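Local coordinates for protein restriction endonuclease LpnPI (Legionella pneumophila subsp. pneumophila str. Philadelphia 1, PDB 4RZL) that recognises modified cytosine in DNA through this N-terminal SRA-like domain of a restriction endonuclease, the full-length enzyme probably cutting the bound DNA, at residues I41-R55 / I61-E73. Numbering follows the deposited sequence.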
ATOM      1  N   ILE A  41      -8.770   7.692   3.910  1.00 18.93           N
ATOM      2  CA  ILE A  41      -7.322   7.684   3.808  1.00 14.72           C
ATOM      3  C   ILE A  41      -6.712   9.091   3.799  1.00 21.52           C
ATOM      4  O   ILE A  41      -5.727   9.339   4.494  1.00 21.61           O
ATOM      5  CB  ILE A  41      -6.855   6.936   2.545  1.00 20.19           C
ATOM      6  CG1 ILE A  41      -7.129   5.441   2.702  1.00 13.35           C
ATOM      7  CG2 ILE A  41      -5.365   7.154   2.317  1.00 21.79           C
ATOM      8  CD1 ILE A  41      -6.807   4.630   1.474  1.00 19.39           C
ATOM      9  N   SER A  42      -7.282  10.009   3.016  1.00 23.74           N
ATOM     10  CA  SER A  42      -6.722  11.360   2.922  1.00 17.84           C
ATOM     11  C   SER A  42      -6.949  12.162   4.207  1.00 18.39           C
ATOM     12  O   SER A  42      -6.250  13.134   4.471  1.00 26.71           O
ATOM     13  CB  SER A  42      -7.297  12.117   1.712  1.00 19.93           C
ATOM     14  OG  SER A  42      -8.710  12.023   1.676  1.00 24.65           O
ATOM     15  N   LYS A  43      -7.923  11.761   5.011  1.00 21.07           N
ATOM     16  CA  LYS A  43      -8.127  12.422   6.304  1.00 22.64           C
ATOM     17  C   LYS A  43      -7.090  11.970   7.335  1.00 24.18           C
ATOM     18  O   LYS A  43      -6.598  12.767   8.134  1.00 28.13           O
ATOM     19  CB  LYS A  43      -9.529  12.155   6.830  1.00 25.25           C
ATOM     20  CG  LYS A  43      -9.910  13.092   7.963  1.00 37.81           C
ATOM     21  CD  LYS A  43     -11.387  13.008   8.237  1.00 35.62           C
ATOM     22  CE  LYS A  43     -11.818  14.100   9.187  1.00 39.77           C
ATOM     23  NZ  LYS A  43     -13.265  13.969   9.468  1.00 42.29           N
ATOM     24  N   ILE A  44      -6.762  10.683   7.309  1.00 20.39           N
ATOM     25  CA  ILE A  44      -5.758  10.123   8.204  1.00 18.86           C
ATOM     26  C   ILE A  44      -4.377  10.685   7.897  1.00 21.58           C
ATOM     27  O   ILE A  44      -3.602  11.010   8.798  1.00 19.58           O
ATOM     28  CB  ILE A  44      -5.703   8.584   8.087  1.00 21.70           C
ATOM     29  CG1 ILE A  44      -7.065   7.975   8.398  1.00 16.19           C
ATOM     30  CG2 ILE A  44      -4.622   8.002   8.997  1.00 14.42           C
ATOM     31  CD1 ILE A  44      -7.154   6.478   8.066  1.00 20.96           C
ATOM     32  N   ILE A  45      -4.059  10.764   6.608  1.00 22.18           N
ATOM     33  CA  ILE A  45      -2.713  11.142   6.190  1.00 20.62           C
ATOM     34  C   ILE A  45      -2.753  12.380   5.321  1.00 29.37           C
ATOM     35  O   ILE A  45      -3.115  12.301   4.149  1.00 23.05           O
ATOM     36  CB  ILE A  45      -2.025  10.005   5.406  1.00 22.97           C
ATOM     37  CG1 ILE A  45      -2.218   8.670   6.126  1.00 24.86           C
ATOM     38  CG2 ILE A  45      -0.554  10.307   5.198  1.00 17.90           C
ATOM     39  CD1 ILE A  45      -1.752   7.461   5.317  1.00 23.06           C
ATOM     40  N   LYS A  46      -2.377  13.519   5.892  1.00 27.58           N
ATOM     41  CA  LYS A  46      -2.283  14.753   5.129  1.00 28.20           C
ATOM     42  C   LYS A  46      -1.138  14.641   4.129  1.00 32.27           C
ATOM     43  O   LYS A  46      -0.024  14.245   4.491  1.00 32.58           O
ATOM     44  CB  LYS A  46      -2.063  15.957   6.054  1.00 22.50           C
ATOM     45  CG  LYS A  46      -3.230  16.247   6.989  1.00 36.50           C
ATOM     46  CD  LYS A  46      -3.064  17.613   7.663  1.00 48.44           C
ATOM     47  CE  LYS A  46      -3.993  17.779   8.862  1.00 39.73           C
ATOM     48  NZ  LYS A  46      -5.414  17.493   8.534  1.00 53.75           N
ATOM     49  N   GLY A  47      -1.413  14.979   2.871  1.00 34.80           N
ATOM     50  CA  GLY A  47      -0.405  14.870   1.832  1.00 27.94           C
ATOM     51  C   GLY A  47      -0.749  13.789   0.829  1.00 28.73           C
ATOM     52  O   GLY A  47      -0.147  13.711  -0.237  1.00 27.27           O
ATOM     53  N   ILE A  48      -1.717  12.948   1.187  1.00 25.35           N
ATOM     54  CA  ILE A  48      -2.183  11.865   0.328  1.00 24.34           C
ATOM     55  C   ILE A  48      -3.525  12.254  -0.292  1.00 30.92           C
ATOM     56  O   ILE A  48      -4.423  12.700   0.416  1.00 30.47           O
ATOM     57  CB  ILE A  48      -2.327  10.532   1.120  1.00 24.20           C
ATOM     58  CG1 ILE A  48      -0.956   9.995   1.544  1.00 20.75           C
ATOM     59  CG2 ILE A  48      -3.056   9.480   0.301  1.00 24.82           C
ATOM     60  CD1 ILE A  48      -0.134   9.425   0.385  1.00 24.45           C
ATOM     61  N   GLY A  49      -3.663  12.083  -1.607  1.00 26.96           N
ATOM     62  CA  GLY A  49      -4.892  12.428  -2.302  1.00 25.37           C
ATOM     63  C   GLY A  49      -6.073  11.564  -1.893  1.00 27.52           C
ATOM     64  O   GLY A  49      -5.915  10.572  -1.176  1.00 27.98           O
ATOM     65  N   ASN A  50      -7.270  11.927  -2.338  1.00 21.44           N
ATOM     66  CA  ASN A  50      -8.449  11.224  -1.859  1.00 24.72           C
ATOM     67  C   ASN A  50      -9.032  10.219  -2.846  1.00 22.01           C
ATOM     68  O   ASN A  50     -10.149   9.742  -2.648  1.00 25.74           O
ATOM     69  CB  ASN A  50      -9.534  12.221  -1.415  1.00 31.06           C
ATOM     70  CG  ASN A  50      -9.979  13.154  -2.524  1.00 39.38           C
ATOM     71  OD1 ASN A  50      -9.819  12.864  -3.705  1.00 28.59           O
ATOM     72  ND2 ASN A  50     -10.574  14.272  -2.138  1.00 35.37           N
ATOM     73  N   MET A  51      -8.269   9.878  -3.885  1.00 23.19           N
ATOM     74  CA  MET A  51      -8.738   8.931  -4.908  1.00 31.65           C
ATOM     75  C   MET A  51      -7.616   8.098  -5.527  1.00 22.86           C
ATOM     76  O   MET A  51      -6.501   8.578  -5.692  1.00 24.10           O
ATOM     77  CB  MET A  51      -9.480   9.663  -6.037  1.00 25.67           C
ATOM     78  CG  MET A  51     -11.000   9.531  -5.971  1.00 46.69           C
ATOM     79  N   GLY A  52      -7.930   6.851  -5.874  1.00 23.95           N
ATOM     80  CA  GLY A  52      -7.015   6.017  -6.635  1.00 25.02           C
ATOM     81  C   GLY A  52      -6.483   4.797  -5.908  1.00 27.79           C
ATOM     82  O   GLY A  52      -6.374   4.790  -4.678  1.00 26.13           O
ATOM     83  N   GLY A  53      -6.151   3.763  -6.681  1.00 22.17           N
ATOM     84  CA  GLY A  53      -5.566   2.549  -6.144  1.00 20.14           C
ATOM     85  C   GLY A  53      -4.110   2.764  -5.783  1.00 23.03           C
ATOM     86  O   GLY A  53      -3.518   2.016  -4.992  1.00 21.86           O
ATOM     87  N   PHE A  54      -3.525   3.792  -6.380  1.00 18.67           N
ATOM     88  CA  PHE A  54      -2.134   4.115  -6.142  1.00 19.33           C
ATOM     89  C   PHE A  54      -2.017   5.591  -5.801  1.00 24.60           C
ATOM     90  O   PHE A  54      -2.379   6.445  -6.603  1.00 22.45           O
ATOM     91  CB  PHE A  54      -1.267   3.763  -7.366  1.00 20.10           C
ATOM     92  CG  PHE A  54       0.175   4.140  -7.204  1.00 19.71           C
ATOM     93  CD1 PHE A  54       0.617   5.418  -7.520  1.00 26.58           C
ATOM     94  CD2 PHE A  54       1.090   3.223  -6.713  1.00 30.19           C
ATOM     95  CE1 PHE A  54       1.946   5.777  -7.347  1.00 28.25           C
ATOM     96  CE2 PHE A  54       2.423   3.574  -6.541  1.00 26.75           C
ATOM     97  CZ  PHE A  54       2.847   4.851  -6.856  1.00 27.23           C
ATOM     98  N   ARG A  55      -1.529   5.901  -4.605  1.00 22.95           N
ATOM     99  CA  ARG A  55      -1.423   7.297  -4.194  1.00 20.49           C
ATOM    100  C   ARG A  55      -0.065   7.559  -3.579  1.00 24.52           C
ATOM    101  O   ARG A  55       0.540   6.669  -2.993  1.00 22.81           O
ATOM    102  CB  ARG A  55      -2.530   7.657  -3.198  1.00 14.68           C
ATOM    103  CG  ARG A  55      -3.915   7.154  -3.585  1.00 15.07           C
ATOM    104  CD  ARG A  55      -4.989   7.649  -2.614  1.00 20.28           C
ATOM    105  NE  ARG A  55      -6.238   6.897  -2.731  1.00 20.93           N
ATOM    106  CZ  ARG A  55      -7.316   7.128  -1.990  1.00 25.36           C
ATOM    107  NH1 ARG A  55      -7.308   8.102  -1.097  1.00 19.56           N
ATOM    108  NH2 ARG A  55      -8.405   6.396  -2.149  1.00 26.10           N
ATOM    109  N   ILE A  61      10.505  12.868  -8.057  1.00 82.93           N
ATOM    110  CA  ILE A  61      10.402  11.511  -8.565  1.00 79.15           C
ATOM    111  C   ILE A  61      10.382  10.552  -7.382  1.00 74.65           C
ATOM    112  O   ILE A  61       9.771   9.484  -7.452  1.00 74.17           O
ATOM    113  CB  ILE A  61      11.554  11.152  -9.523  1.00 75.81           C
ATOM    114  N   PHE A  62      11.025  10.963  -6.284  1.00 67.90           N
ATOM    115  CA  PHE A  62      11.216  10.088  -5.126  1.00 65.99           C
ATOM    116  C   PHE A  62      10.357  10.496  -3.918  1.00 72.19           C
ATOM    117  O   PHE A  62      10.707  11.389  -3.135  1.00 52.04           O
ATOM    118  CB  PHE A  62      12.689  10.072  -4.723  1.00 46.00           C
ATOM    119  N   LYS A  63       9.268   9.757  -3.741  1.00 61.13           N
ATOM    120  CA  LYS A  63       8.204  10.122  -2.822  1.00 35.22           C
ATOM    121  C   LYS A  63       8.545   9.909  -1.348  1.00 31.61           C
ATOM    122  O   LYS A  63       9.514   9.231  -1.006  1.00 36.26           O
ATOM    123  CB  LYS A  63       6.953   9.334  -3.188  1.00 40.95           C
ATOM    124  CG  LYS A  63       6.615   9.388  -4.674  1.00 43.37           C
ATOM    125  CD  LYS A  63       6.240  10.806  -5.096  1.00 51.32           C
ATOM    126  CE  LYS A  63       6.094  10.921  -6.607  1.00 58.24           C
ATOM    127  NZ  LYS A  63       5.707  12.295  -7.032  1.00 62.41           N
ATOM    128  N   LYS A  64       7.736  10.512  -0.484  1.00 30.30           N
ATOM    129  CA  LYS A  64       7.887  10.379   0.959  1.00 24.55           C
ATOM    130  C   LYS A  64       7.095   9.182   1.480  1.00 25.10           C
ATOM    131  O   LYS A  64       7.426   8.599   2.508  1.00 22.51           O
ATOM    132  CB  LYS A  64       7.407  11.656   1.664  1.00 32.97           C
ATOM    133  CG  LYS A  64       8.240  12.908   1.392  1.00 43.09           C
ATOM    134  CD  LYS A  64       9.557  12.881   2.153  1.00 43.95           C
ATOM    135  N   LEU A  65       6.020   8.848   0.778  1.00 19.38           N
ATOM    136  CA  LEU A  65       5.119   7.774   1.191  1.00 18.03           C
ATOM    137  C   LEU A  65       4.317   7.324  -0.005  1.00 21.78           C
ATOM    138  O   LEU A  65       3.900   8.146  -0.827  1.00 20.66           O
ATOM    139  CB  LEU A  65       4.165   8.225   2.308  1.00 22.52           C
ATOM    140  CG  LEU A  65       3.073   7.215   2.708  1.00 19.72           C
ATOM    141  CD1 LEU A  65       3.662   6.049   3.497  1.00 18.60           C
ATOM    142  CD2 LEU A  65       1.927   7.863   3.486  1.00 17.75           C
ATOM    143  N   ILE A  66       4.101   6.020  -0.104  1.00 15.12           N
ATOM    144  CA  ILE A  66       3.166   5.498  -1.080  1.00 13.86           C
ATOM    145  C   ILE A  66       2.034   4.748  -0.390  1.00 17.62           C
ATOM    146  O   ILE A  66       2.259   3.937   0.503  1.00 14.96           O
ATOM    147  CB  ILE A  66       3.886   4.587  -2.080  1.00 17.13           C
ATOM    148  CG1 ILE A  66       4.747   5.448  -3.017  1.00 19.21           C
ATOM    149  CG2 ILE A  66       2.891   3.748  -2.850  1.00 11.73           C
ATOM    150  CD1 ILE A  66       5.665   4.657  -3.865  1.00 24.05           C
ATOM    151  N   VAL A  67       0.810   5.020  -0.809  1.00 12.26           N
ATOM    152  CA  VAL A  67      -0.320   4.268  -0.314  1.00 12.76           C
ATOM    153  C   VAL A  67      -0.878   3.410  -1.451  1.00 18.27           C
ATOM    154  O   VAL A  67      -1.072   3.885  -2.572  1.00 18.05           O
ATOM    155  CB  VAL A  67      -1.426   5.193   0.262  1.00 16.30           C
ATOM    156  CG1 VAL A  67      -2.703   4.421   0.484  1.00 12.86           C
ATOM    157  CG2 VAL A  67      -0.958   5.831   1.552  1.00 11.60           C
ATOM    158  N   LEU A  68      -1.092   2.136  -1.156  1.00 13.50           N
ATOM    159  CA  LEU A  68      -1.746   1.224  -2.074  1.00 13.34           C
ATOM    160  C   LEU A  68      -3.119   0.917  -1.536  1.00 17.31           C
ATOM    161  O   LEU A  68      -3.265   0.519  -0.379  1.00 18.33           O
ATOM    162  CB  LEU A  68      -0.955  -0.073  -2.246  1.00 13.53           C
ATOM    163  CG  LEU A  68       0.493   0.076  -2.708  1.00 17.91           C
ATOM    164  CD1 LEU A  68       1.099  -1.314  -2.887  1.00 19.40           C
ATOM    165  CD2 LEU A  68       0.556   0.899  -3.983  1.00 11.92           C
ATOM    166  N   TYR A  69      -4.124   1.081  -2.384  1.00 13.01           N
ATOM    167  CA  TYR A  69      -5.498   0.888  -1.970  1.00 13.79           C
ATOM    168  C   TYR A  69      -6.200  -0.049  -2.942  1.00 22.82           C
ATOM    169  O   TYR A  69      -6.123   0.125  -4.157  1.00 19.01           O
ATOM    170  CB  TYR A  69      -6.219   2.246  -1.886  1.00 19.73           C
ATOM    171  CG  TYR A  69      -7.698   2.105  -1.718  1.00 24.01           C
ATOM    172  CD1 TYR A  69      -8.218   1.594  -0.544  1.00 26.35           C
ATOM    173  CD2 TYR A  69      -8.578   2.461  -2.734  1.00 30.33           C
ATOM    174  CE1 TYR A  69      -9.568   1.439  -0.370  1.00 24.25           C
ATOM    175  CE2 TYR A  69      -9.944   2.313  -2.569  1.00 32.53           C
ATOM    176  CZ  TYR A  69     -10.430   1.801  -1.372  1.00 30.19           C
ATOM    177  OH  TYR A  69     -11.775   1.631  -1.161  1.00 28.01           O
ATOM    178  N   THR A  70      -6.873  -1.058  -2.409  1.00 17.58           N
ATOM    179  CA  THR A  70      -7.596  -1.976  -3.263  1.00 20.96           C
ATOM    180  C   THR A  70      -8.966  -2.304  -2.673  1.00 28.23           C
ATOM    181  O   THR A  70      -9.135  -2.354  -1.452  1.00 17.19           O
ATOM    182  CB  THR A  70      -6.817  -3.283  -3.476  1.00 23.74           C
ATOM    183  OG1 THR A  70      -7.659  -4.220  -4.152  1.00 31.78           O
ATOM    184  CG2 THR A  70      -6.388  -3.880  -2.156  1.00 19.28           C
ATOM    185  N   ASN A  71      -9.946  -2.543  -3.533  1.00 27.78           N
ATOM    186  CA  ASN A  71     -11.276  -2.880  -3.044  1.00 27.80           C
ATOM    187  C   ASN A  71     -11.479  -4.386  -2.883  1.00 33.11           C
ATOM    188  O   ASN A  71     -12.466  -4.819  -2.290  1.00 39.59           O
ATOM    189  CB  ASN A  71     -12.361  -2.285  -3.954  1.00 38.76           C
ATOM    190  CG  ASN A  71     -12.329  -2.835  -5.371  1.00 46.24           C
ATOM    191  OD1 ASN A  71     -11.869  -3.953  -5.623  1.00 43.77           O
ATOM    192  ND2 ASN A  71     -12.839  -2.044  -6.309  1.00 54.77           N
ATOM    193  N   MET A  72     -10.547  -5.175  -3.418  1.00 31.12           N
ATOM    194  CA  MET A  72     -10.604  -6.643  -3.350  1.00 31.67           C
ATOM    195  C   MET A  72     -11.913  -7.245  -3.898  1.00 39.01           C
ATOM    196  O   MET A  72     -12.294  -8.352  -3.519  1.00 40.56           O
ATOM    197  CB  MET A  72     -10.395  -7.118  -1.907  1.00 35.56           C
ATOM    198  CG  MET A  72      -9.209  -6.473  -1.206  1.00 32.18           C
ATOM    199  SD  MET A  72      -7.684  -7.438  -1.309  1.00 50.38           S
ATOM    200  CE  MET A  72      -8.068  -8.752  -0.163  1.00 34.26           C
ATOM    201  N   GLU A  73     -12.577  -6.536  -4.805  1.00 38.82           N
ATOM    202  CA  GLU A  73     -13.860  -6.994  -5.344  1.00 36.73           C
ATOM    203  C   GLU A  73     -13.744  -7.629  -6.729  1.00 40.80           C
ATOM    204  O   GLU A  73     -14.599  -8.426  -7.115  1.00 54.81           O
ATOM    205  CB  GLU A  73     -14.856  -5.831  -5.437  1.00 40.15           C
ATOM    206  CG  GLU A  73     -15.097  -5.070  -4.149  1.00 50.88           C
ATOM    207  CD  GLU A  73     -15.890  -3.792  -4.377  1.00 58.34           C
ATOM    208  OE1 GLU A  73     -16.073  -3.412  -5.553  1.00 69.18           O
ATOM    209  OE2 GLU A  73     -16.323  -3.169  -3.384  1.00 54.27           O
TER
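Strands 54-57 and 65-70 pair as an antiparallel beta hairpin in the mixed sheet of the DNA-recognition domain, and Ile41 of helix 40-44 and the loop that follows the helix pack on one face. Arg55 and Val67 form a hydrogen-bonded pair, Arg55 N giving to Val67 O (2.9 Å) and Val67 N to Arg55 O (2.7 Å). One more backbone bond, Tyr69 N to Gly53 O (2.8 Å, 173°), lies just beyond the paired residues.

On the face of Val67, Ile45 and Leu65 meet tip to tip, CG2 to CD2 at 3.9 Å, while Ile48 CD1 lies against both Leu65 CD2 and Val67 CG2. Ile41 CD1 reaches Tyr69 CD1. On the other face, the Phe54 ring, with CG anti to the backbone N (chi1 177°), brings CD2 to 3.6 Å from Leu68 CD2 and CE2 to Ile66 CG2; Thr111 of helix 108-119 adjoins this cluster.

Arg55 runs alongside Tyr69, the guanidinium and the phenol ring turned 69° from each other. Arg55 NE donates a straight hydrogen bond (2.9 Å) to a lone pair of Gly52 O, in the guanidinium plane, Arg55 NH1 donates to Gly49 O, and Asp39 adds a salt bridge. This buried arginine thus ties the loop to the hairpin, and the nearby carboxylate probably helps balance its charge.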